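Local coordinates for AxyAgu115A (Amphibacillus xylanus NBRC 15112, PDB 6NPS), which is a family GH115 alpha-glucuronidase that probably hydrolyses glucuronic acid side groups from arabinoglucuronoxylan, at residues 255-260 with 281-286; 259-262 with 268-271; 848-853 with 942-947. The protein carries 3 engineered substitutions. All coordinates share one frame; numbering follows the deposited sequence.

Contact 1 of 3, residues 255-260 with 281-286; sequences EEYKYL and TKFWED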
loop_
_atom_site.group_PDB
_atom_site.type_symbol
_atom_site.label_atom_id
_atom_site.label_comp_id
_atom_site.label_asym_id
_atom_site.label_seq_id
_atom_site.Cartn_x
_atom_site.Cartn_y
_atom_site.Cartn_z
ATOM N N GLU A 255 -39.027 13.702 16.872
ATOM C CA GLU A 255 -39.791 13.593 15.629
ATOM C C GLU A 255 -41.147 14.318 15.680
ATOM O O GLU A 255 -41.810 14.441 14.633
ATOM C CB GLU A 255 -40.015 12.118 15.277
ATOM C CG GLU A 255 -38.736 11.362 14.904
ATOM C CD GLU A 255 -38.261 11.673 13.491
ATOM O OE1 GLU A 255 -37.481 12.638 13.297
ATOM O OE2 GLU A 255 -38.680 10.942 12.570
ATOM N N GLU A 256 -41.577 14.801 16.855
ATOM C CA GLU A 256 -42.907 15.413 16.957
ATOM C C GLU A 256 -43.044 16.604 16.025
ATOM O O GLU A 256 -44.047 16.728 15.313
ATOM C CB GLU A 256 -43.213 15.821 18.401
ATOM C CG GLU A 256 -43.333 14.596 19.336
ATOM C CD GLU A 256 -43.956 14.896 20.712
ATOM O OE1 GLU A 256 -45.007 15.587 20.775
ATOM O OE2 GLU A 256 -43.393 14.403 21.734
ATOM N N TYR A 257 -42.034 17.496 16.002
ATOM C CA TYR A 257 -42.189 18.751 15.264
ATOM C C TYR A 257 -42.358 18.502 13.775
ATOM O O TYR A 257 -43.078 19.248 13.087
ATOM C CB TYR A 257 -41.001 19.687 15.530
ATOM C CG TYR A 257 -41.217 21.105 14.973
ATOM C CD1 TYR A 257 -40.359 21.638 14.033
ATOM C CD2 TYR A 257 -42.261 21.903 15.424
ATOM C CE1 TYR A 257 -40.532 22.916 13.530
ATOM C CE2 TYR A 257 -42.462 23.199 14.914
ATOM C CZ TYR A 257 -41.595 23.701 13.967
ATOM O OH TYR A 257 -41.766 24.974 13.451
ATOM N N LYS A 258 -41.744 17.440 13.268
ATOM C CA LYS A 258 -41.843 17.129 11.849
ATOM C C LYS A 258 -43.293 16.964 11.390
ATOM O O LYS A 258 -43.615 17.314 10.253
ATOM C CB LYS A 258 -41.035 15.867 11.533
ATOM C CG LYS A 258 -40.792 15.674 10.063
ATOM C CD LYS A 258 -40.225 14.297 9.730
ATOM C CE LYS A 258 -40.702 13.220 10.694
ATOM N NZ LYS A 258 -40.265 11.865 10.245
ATOM N N TYR A 259 -44.170 16.428 12.240
ATOM C CA TYR A 259 -45.563 16.175 11.861
ATOM C C TYR A 259 -46.493 17.335 12.185
ATOM O O TYR A 259 -47.602 17.387 11.648
ATOM C CB TYR A 259 -46.108 14.932 12.586
ATOM C CG TYR A 259 -45.392 13.627 12.281
ATOM C CD1 TYR A 259 -45.881 12.747 11.314
ATOM C CD2 TYR A 259 -44.233 13.271 12.964
ATOM C CE1 TYR A 259 -45.233 11.553 11.039
ATOM C CE2 TYR A 259 -43.573 12.079 12.687
ATOM C CZ TYR A 259 -44.080 11.222 11.729
ATOM O OH TYR A 259 -43.434 10.037 11.445
ATOM N N LEU A 260 -46.086 18.240 13.080
ATOM C CA LEU A 260 -46.929 19.341 13.534
ATOM C C LEU A 260 -46.576 20.673 12.884
ATOM O O LEU A 260 -47.354 21.624 13.001
ATOM C CB LEU A 260 -46.831 19.473 15.070
ATOM C CG LEU A 260 -47.252 18.231 15.852
ATOM C CD1 LEU A 260 -46.993 18.378 17.333
ATOM C CD2 LEU A 260 -48.672 17.853 15.616
ATOM N N THR A 281 -42.681 28.528 20.827
ATOM C CA THR A 281 -43.194 28.691 22.186
ATOM C C THR A 281 -44.505 27.943 22.389
ATOM O O THR A 281 -44.696 27.285 23.418
ATOM C CB THR A 281 -43.389 30.179 22.472
ATOM O OG1 THR A 281 -42.109 30.816 22.486
ATOM C CG2 THR A 281 -44.091 30.395 23.794
ATOM N N LYS A 282 -45.442 28.064 21.436
ATOM C CA LYS A 282 -46.702 27.333 21.541
ATOM C C LYS A 282 -46.476 25.839 21.370
ATOM O O LYS A 282 -47.181 25.027 21.980
ATOM C CB LYS A 282 -47.729 27.877 20.505
ATOM C CG LYS A 282 -49.128 27.252 20.639
ATOM C CD LYS A 282 -50.042 28.027 21.604
ATOM C CE LYS A 282 -51.514 27.642 21.433
ATOM N NZ LYS A 282 -52.363 28.785 20.980
ATOM N N PHE A 283 -45.447 25.457 20.613
ATOM C CA PHE A 283 -45.075 24.054 20.528
ATOM C C PHE A 283 -44.682 23.504 21.900
ATOM O O PHE A 283 -45.192 22.458 22.326
ATOM C CB PHE A 283 -43.953 23.906 19.492
ATOM C CG PHE A 283 -43.501 22.488 19.261
ATOM C CD1 PHE A 283 -44.363 21.541 18.713
ATOM C CD2 PHE A 283 -42.190 22.125 19.541
ATOM C CE1 PHE A 283 -43.900 20.205 18.492
ATOM C CE2 PHE A 283 -41.721 20.808 19.338
ATOM C CZ PHE A 283 -42.583 19.849 18.791
ATOM N N TRP A 284 -43.805 24.220 22.626
ATOM C CA TRP A 284 -43.373 23.804 23.961
ATOM C C TRP A 284 -44.524 23.860 24.961
ATOM O O TRP A 284 -44.642 22.986 25.832
ATOM C CB TRP A 284 -42.204 24.683 24.420
ATOM C CG TRP A 284 -40.926 24.408 23.655
ATOM C CD1 TRP A 284 -40.580 23.234 23.047
ATOM C CD2 TRP A 284 -39.830 25.307 23.444
ATOM N NE1 TRP A 284 -39.332 23.354 22.463
ATOM C CE2 TRP A 284 -38.857 24.618 22.703
ATOM C CE3 TRP A 284 -39.569 26.615 23.841
ATOM C CZ2 TRP A 284 -37.652 25.206 22.314
ATOM C CZ3 TRP A 284 -38.352 27.199 23.455
ATOM C CH2 TRP A 284 -37.423 26.497 22.697
ATOM N N GLU A 285 -45.372 24.878 24.852
ATOM C CA GLU A 285 -46.564 24.974 25.697
ATOM C C GLU A 285 -47.509 23.781 25.507
ATOM O O GLU A 285 -47.992 23.195 26.484
ATOM C CB GLU A 285 -47.316 26.279 25.389
ATOM C CG GLU A 285 -48.570 26.415 26.208
ATOM C CD GLU A 285 -49.487 27.553 25.719
ATOM O OE1 GLU A 285 -49.060 28.347 24.853
ATOM O OE2 GLU A 285 -50.636 27.632 26.204
ATOM N N ASP A 286 -47.827 23.427 24.253
ATOM C CA ASP A 286 -48.709 22.281 24.037
ATOM C C ASP A 286 -48.052 20.974 24.472
ATOM O O ASP A 286 -48.740 20.062 24.955
ATOM C CB ASP A 286 -49.143 22.246 22.574
ATOM C CG ASP A 286 -50.241 23.309 22.276
ATOM O OD1 ASP A 286 -50.535 24.090 23.212
ATOM O OD2 ASP A 286 -50.808 23.364 21.155
#
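Within the connection between two successive strands of the TIM-barrel-like domain, 241-242 and 298-300, the short helix 256-260 meets helix 277-291 through an edge-to-face pair of Tyr257 and Phe283. The helix segments cross steeply, their axes 115° apart and no closer than 12.1 Å, so large side chains bridge them. Phe283 does most of the reaching: its CG lies anti to the backbone N (chi1 -178°), which sends the ring out to helix 256-260. Tyr257 CD2 sits over the centre of one face of that ring, 3.7 Å above its plane. The ring centroids of Tyr257 and Phe283 are 5.0 Å apart and their planes are inclined at 66°, a somewhat tilted T-shape. Closer to the backbone, Tyr257 CB lies 3.6 Å from Phe283 CZ at the far end of the ring. Two aliphatic groups border the rim: Leu260 CD1 comes up in the ring plane to 3.8 Å from Phe283 CE1, and Glu256 CB stands 4.1 Å from Phe283 CZ. The polar ends turn to other partners. Tyr257 OH is hydrogen-bonded to Tyr267 O, while Arg252 links both elements through a salt bridge to Glu256 OE1 and a hydrogen bond to Phe283 O. The pair thus packs a short helix onto the longer helix that follows it, within one beta-alpha connection of the barrel domain.

Contact 2 of 3, residues 259-262 with 268-271; sequences YLRG and GDAW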
loop_
_atom_site.group_PDB
_atom_site.type_symbol
_atom_site.label_atom_id
_atom_site.label_comp_id
_atom_site.label_asym_id
_atom_site.label_seq_id
_atom_site.Cartn_x
_atom_site.Cartn_y
_atom_site.Cartn_z
ATOM N N TYR A 259 -44.170 16.428 12.240
ATOM C CA TYR A 259 -45.563 16.175 11.861
ATOM C C TYR A 259 -46.493 17.335 12.185
ATOM O O TYR A 259 -47.602 17.387 11.648
ATOM C CB TYR A 259 -46.108 14.932 12.586
ATOM C CG TYR A 259 -45.392 13.627 12.281
ATOM C CD1 TYR A 259 -45.881 12.747 11.314
ATOM C CD2 TYR A 259 -44.233 13.271 12.964
ATOM C CE1 TYR A 259 -45.233 11.553 11.039
ATOM C CE2 TYR A 259 -43.573 12.079 12.687
ATOM C CZ TYR A 259 -44.080 11.222 11.729
ATOM O OH TYR A 259 -43.434 10.037 11.445
ATOM N N LEU A 260 -46.086 18.240 13.080
ATOM C CA LEU A 260 -46.929 19.341 13.534
ATOM C C LEU A 260 -46.576 20.673 12.884
ATOM O O LEU A 260 -47.354 21.624 13.001
ATOM C CB LEU A 260 -46.831 19.473 15.070
ATOM C CG LEU A 260 -47.252 18.231 15.852
ATOM C CD1 LEU A 260 -46.993 18.378 17.333
ATOM C CD2 LEU A 260 -48.672 17.853 15.616
ATOM N N ARG A 261 -45.429 20.766 12.206
ATOM C CA ARG A 261 -44.992 22.030 11.624
ATOM C C ARG A 261 -45.652 22.263 10.268
ATOM O O ARG A 261 -46.225 21.355 9.654
ATOM C CB ARG A 261 -43.469 22.039 11.454
ATOM C CG ARG A 261 -42.991 21.084 10.361
ATOM C CD ARG A 261 -41.463 20.970 10.329
ATOM N NE ARG A 261 -40.878 22.176 9.753
ATOM C CZ ARG A 261 -39.600 22.520 9.900
ATOM N NH1 ARG A 261 -38.768 21.742 10.599
ATOM N NH2 ARG A 261 -39.153 23.641 9.348
ATOM N N GLY A 262 -45.544 23.496 9.783
ATOM C CA GLY A 262 -46.012 23.821 8.464
ATOM C C GLY A 262 -46.274 25.301 8.258
ATOM O O GLY A 262 -46.353 26.077 9.213
ATOM N N GLY A 268 -45.572 27.159 13.432
ATOM C CA GLY A 268 -44.659 27.679 12.415
ATOM C C GLY A 268 -44.006 26.554 11.618
ATOM O O GLY A 268 -44.406 25.378 11.673
ATOM N N ASP A 269 -42.962 26.929 10.878
ATOM C CA ASP A 269 -42.249 25.984 10.008
ATOM C C ASP A 269 -40.748 26.291 10.002
ATOM O O ASP A 269 -40.116 26.469 8.960
ATOM C CB ASP A 269 -42.798 25.997 8.579
ATOM C CG ASP A 269 -42.602 24.658 7.879
ATOM O OD1 ASP A 269 -43.310 24.384 6.885
ATOM O OD2 ASP A 269 -41.740 23.878 8.330
ATOM N N ALA A 270 -40.169 26.351 11.194
ATOM C CA ALA A 270 -38.768 26.691 11.364
ATOM C C ALA A 270 -38.355 26.328 12.780
ATOM O O ALA A 270 -38.925 26.849 13.746
ATOM C CB ALA A 270 -38.533 28.182 11.097
ATOM N N TRP A 271 -37.395 25.407 12.920
ATOM C CA TRP A 271 -36.838 25.065 14.234
ATOM C C TRP A 271 -35.830 26.158 14.571
ATOM O O TRP A 271 -34.617 26.013 14.403
ATOM C CB TRP A 271 -36.213 23.679 14.209
ATOM C CG TRP A 271 -35.874 23.158 15.568
ATOM C CD1 TRP A 271 -34.624 22.928 16.068
ATOM C CD2 TRP A 271 -36.798 22.802 16.606
ATOM N NE1 TRP A 271 -34.710 22.446 17.355
ATOM C CE2 TRP A 271 -36.032 22.360 17.712
ATOM C CE3 TRP A 271 -38.194 22.806 16.707
ATOM C CZ2 TRP A 271 -36.617 21.940 18.905
ATOM C CZ3 TRP A 271 -38.778 22.387 17.895
ATOM C CH2 TRP A 271 -37.987 21.959 18.981
HETATM O O HOH W 1 -35.908 24.264 10.400
#
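Arg261 and Gly262, just past the end of helix 256-260, pack against Gly268 and Asp269 where the intervening loop returns. The tight part is the backbone neck. Gly262 N donates a nearly straight hydrogen bond (N-H...O 170°) to Gly268 O at 2.9 Å. Beside it Asp269 lies against Gly262: Asp269 OD1 is 3.2 Å from Gly262 CA, and Asp269 CB is 3.6 Å from Gly262 C. Glycine suits both ends of this neck. A beta carbon at Gly262 would collide with the carbonyl oxygen of Arg261, and the positive phi of Gly268 also favours glycine.

The other branch of the Asp269 carboxylate, OD2, meets the edge of the Arg261 guanidinium in a salt bridge, the two flat groups turned 63° apart. The modelled separation of Arg261 NE and Asp269 OD2, 2.4 Å, is very short, and its exact value is doubtful; the second bond, from Arg261 NH2 to Asp269 OD2 at 2.8 Å, is weak and bent. Arg261 gets there with CG tucked between its backbone N and carbonyl carbon (chi1 70°) and a bend at chi3 that brings the guanidinium edge to Asp269 OD2.

Beyond this pair the contact loosens around a water. Water 1 accepts a hydrogen bond from Trp271 N at 3.1 Å and only a weak one from Arg261 NH2 at 3.5 Å, and Arg261 NH1 has a long, weak ion pair with Glu305. The Trp271 indole turns away from this loose side to pack on Ile280 and Trp284 of helix 277-291, its NE1 hydrogen-bonded to Arg303 O. A single backbone bond closing the neck, backed by a salt bridge, characterises this irregular surface loop in a beta-alpha connection of the barrel domain.

Contact 3 of 3, residues 848-853 with 942-947; sequences VEYHFV and EKIVIY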
loop_
_atom_site.group_PDB
_atom_site.type_symbol
_atom_site.label_atom_id
_atom_site.label_comp_id
_atom_site.label_asym_id
_atom_site.label_seq_id
_atom_site.Cartn_x
_atom_site.Cartn_y
_atom_site.Cartn_z
ATOM N N VAL A 848 5.586 7.972 42.372
ATOM C CA VAL A 848 6.158 6.641 42.205
ATOM C C VAL A 848 7.560 6.840 41.663
ATOM O O VAL A 848 7.847 7.830 40.982
ATOM C CB VAL A 848 5.340 5.712 41.273
ATOM C CG1 VAL A 848 4.049 5.277 41.982
ATOM C CG2 VAL A 848 5.034 6.392 39.941
ATOM N N GLU A 849 8.441 5.904 41.980
ATOM C CA GLU A 849 9.844 6.026 41.610
ATOM C C GLU A 849 10.297 4.773 40.873
ATOM O O GLU A 849 10.128 3.661 41.375
ATOM C CB GLU A 849 10.693 6.271 42.862
ATOM C CG GLU A 849 12.200 6.411 42.647
ATOM C CD GLU A 849 12.927 6.703 43.972
ATOM O OE1 GLU A 849 12.713 7.794 44.544
ATOM O OE2 GLU A 849 13.692 5.836 44.450
ATOM N N TYR A 850 10.891 4.971 39.700
ATOM C CA TYR A 850 11.419 3.913 38.855
ATOM C C TYR A 850 12.935 3.984 38.856
ATOM O O TYR A 850 13.508 5.079 38.888
ATOM C CB TYR A 850 10.886 4.044 37.424
ATOM C CG TYR A 850 9.393 4.027 37.356
ATOM C CD1 TYR A 850 8.713 2.850 37.118
ATOM C CD2 TYR A 850 8.648 5.193 37.544
ATOM C CE1 TYR A 850 7.353 2.819 37.059
ATOM C CE2 TYR A 850 7.281 5.159 37.488
ATOM C CZ TYR A 850 6.642 3.973 37.259
ATOM O OH TYR A 850 5.282 3.922 37.220
ATOM N N HIS A 851 13.590 2.824 38.861
ATOM C CA HIS A 851 15.049 2.754 38.830
ATOM C C HIS A 851 15.457 2.161 37.494
ATOM O O HIS A 851 14.864 1.173 37.058
ATOM C CB HIS A 851 15.605 1.898 39.990
ATOM C CG HIS A 851 15.452 2.539 41.335
ATOM N ND1 HIS A 851 15.726 1.882 42.516
ATOM C CD2 HIS A 851 15.036 3.782 41.683
ATOM C CE1 HIS A 851 15.500 2.697 43.533
ATOM N NE2 HIS A 851 15.079 3.856 43.056
ATOM N N PHE A 852 16.443 2.764 36.833
ATOM C CA PHE A 852 16.854 2.232 35.538
ATOM C C PHE A 852 18.317 2.566 35.275
ATOM O O PHE A 852 18.849 3.557 35.798
ATOM C CB PHE A 852 15.953 2.748 34.386
ATOM C CG PHE A 852 16.068 4.225 34.118
ATOM C CD1 PHE A 852 16.877 4.697 33.093
ATOM C CD2 PHE A 852 15.353 5.145 34.880
ATOM C CE1 PHE A 852 16.977 6.073 32.836
ATOM C CE2 PHE A 852 15.452 6.508 34.638
ATOM C CZ PHE A 852 16.266 6.977 33.616
ATOM N N VAL A 853 18.963 1.725 34.460
ATOM C CA VAL A 853 20.419 1.752 34.238
ATOM C C VAL A 853 20.673 2.025 32.758
ATOM O O VAL A 853 20.249 1.249 31.893
ATOM C CB VAL A 853 21.092 0.431 34.648
ATOM C CG1 VAL A 853 22.593 0.396 34.210
ATOM C CG2 VAL A 853 20.976 0.203 36.180
ATOM N N GLU A 942 0.089 3.984 31.912
ATOM C CA GLU A 942 0.130 2.562 31.595
ATOM C C GLU A 942 1.538 2.045 31.344
ATOM O O GLU A 942 1.849 0.935 31.772
ATOM C CB GLU A 942 -0.740 2.249 30.363
ATOM C CG GLU A 942 -2.236 2.542 30.654
ATOM C CD GLU A 942 -3.203 2.388 29.456
ATOM O OE1 GLU A 942 -2.987 1.516 28.572
ATOM O OE2 GLU A 942 -4.212 3.143 29.432
ATOM N N LYS A 943 2.380 2.804 30.644
ATOM C CA LYS A 943 3.689 2.306 30.230
ATOM C C LYS A 943 4.609 3.507 30.068
ATOM O O LYS A 943 4.162 4.604 29.719
ATOM C CB LYS A 943 3.592 1.487 28.908
ATOM C CG LYS A 943 4.934 0.830 28.463
ATOM C CD LYS A 943 4.844 0.230 27.050
ATOM C CE LYS A 943 3.985 -0.983 27.031
ATOM N NZ LYS A 943 4.125 -1.636 25.717
ATOM N N ILE A 944 5.893 3.292 30.351
ATOM C CA ILE A 944 6.944 4.281 30.138
ATOM C C ILE A 944 7.986 3.643 29.225
ATOM O O ILE A 944 8.432 2.519 29.482
ATOM C CB ILE A 944 7.611 4.699 31.460
ATOM C CG1 ILE A 944 6.555 5.102 32.500
ATOM C CG2 ILE A 944 8.641 5.779 31.211
ATOM C CD1 ILE A 944 7.090 5.147 33.936
ATOM N N VAL A 945 8.427 4.378 28.210
ATOM C CA VAL A 945 9.486 3.915 27.320
ATOM C C VAL A 945 10.597 4.954 27.321
ATOM O O VAL A 945 10.317 6.151 27.222
ATOM C CB VAL A 945 8.946 3.683 25.900
ATOM C CG1 VAL A 945 10.074 3.221 24.993
ATOM C CG2 VAL A 945 7.801 2.661 25.945
ATOM N N ILE A 946 11.858 4.500 27.425
ATOM C CA ILE A 946 13.019 5.382 27.469
ATOM C C ILE A 946 14.027 4.916 26.418
ATOM O O ILE A 946 14.352 3.725 26.348
ATOM C CB ILE A 946 13.666 5.397 28.877
ATOM C CG1 ILE A 946 12.632 5.770 29.971
ATOM C CG2 ILE A 946 14.885 6.328 28.917
ATOM C CD1 ILE A 946 13.130 5.467 31.450
ATOM N N TYR A 947 14.543 5.848 25.624
ATOM C CA TYR A 947 15.443 5.480 24.539
ATOM C C TYR A 947 16.285 6.694 24.197
ATOM O O TYR A 947 15.898 7.820 24.510
ATOM C CB TYR A 947 14.679 4.975 23.303
ATOM C CG TYR A 947 13.569 5.870 22.804
ATOM C CD1 TYR A 947 12.279 5.753 23.308
ATOM C CD2 TYR A 947 13.803 6.831 21.823
ATOM C CE1 TYR A 947 11.244 6.559 22.843
ATOM C CE2 TYR A 947 12.770 7.652 21.361
ATOM C CZ TYR A 947 11.500 7.499 21.868
ATOM O OH TYR A 947 10.474 8.300 21.429
#
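His851 NE2 donates a hydrogen bond of 2.8 Å to Glu849 OE2, approaching on the anti side of the carboxylate with an N-H...O angle of 156°. Glu849 OE1 makes a salt bridge with Arg931, so the carboxylate holds two basic groups on the side of strand 847-854 turned away from strand 940-948. Tyr850 and Phe852 project from the other side of this strand to meet Ile944 and Ile946 of strand 940-948. The backbones stay far apart, with 9.8 Å between Tyr850 CA and Ile944 CA. This is the face-to-face spacing of a beta sandwich, consistent with the galactose-binding-like fold of the family's C-terminal domain. Each isoleucine, CG1 anti to its carbonyl carbon and CD1 extended beyond it, presses a terminal methyl onto a ring. Ile946 CD1 stands above the centre of the Phe852 ring, 2° off the normal and 3.9 Å from the centroid. Ile944 CD1 is displaced toward the rim of Tyr850, 3.6 Å from Tyr850 CZ and 18° off the normal. Tyr850 OH is hydrogen-bonded to Ala798 O, which helps fix where that ring lies. With an alanine in place of Phe852 the ring facing Ile946 CD1 is gone, and a gap between the two layers would probably open. Leu862 of strand 858-866 packs beside both isoleucines, and Ile794 lies against Phe852. Just ahead of Ile944, a classic beta bulge sets both Glu942 and Lys943 opposite Tyr865.

Overall arrangement
Contacts 1 and 2 are neighbours in the barrel domain, their centres 7 Å apart, and both use helix 256-260. Contact 1 joins it to helix 277-291 in a buried aromatic pair; contact 2 ties its end to the following loop at the surface, by backbone bonding, ionic pairing and water. Tyr257 links them: Tyr257 OH lies 3.1 Å from Ala270 N, a probable hydrogen bond. Contact 3 lies across the chain's centre, about 60 Å from contact 1 between centres, in the C-terminal domain. Like contact 1 it is buried and apolar, but its rings receive isoleucine methyls between strands, whereas contact 1 pairs ring with ring between helices.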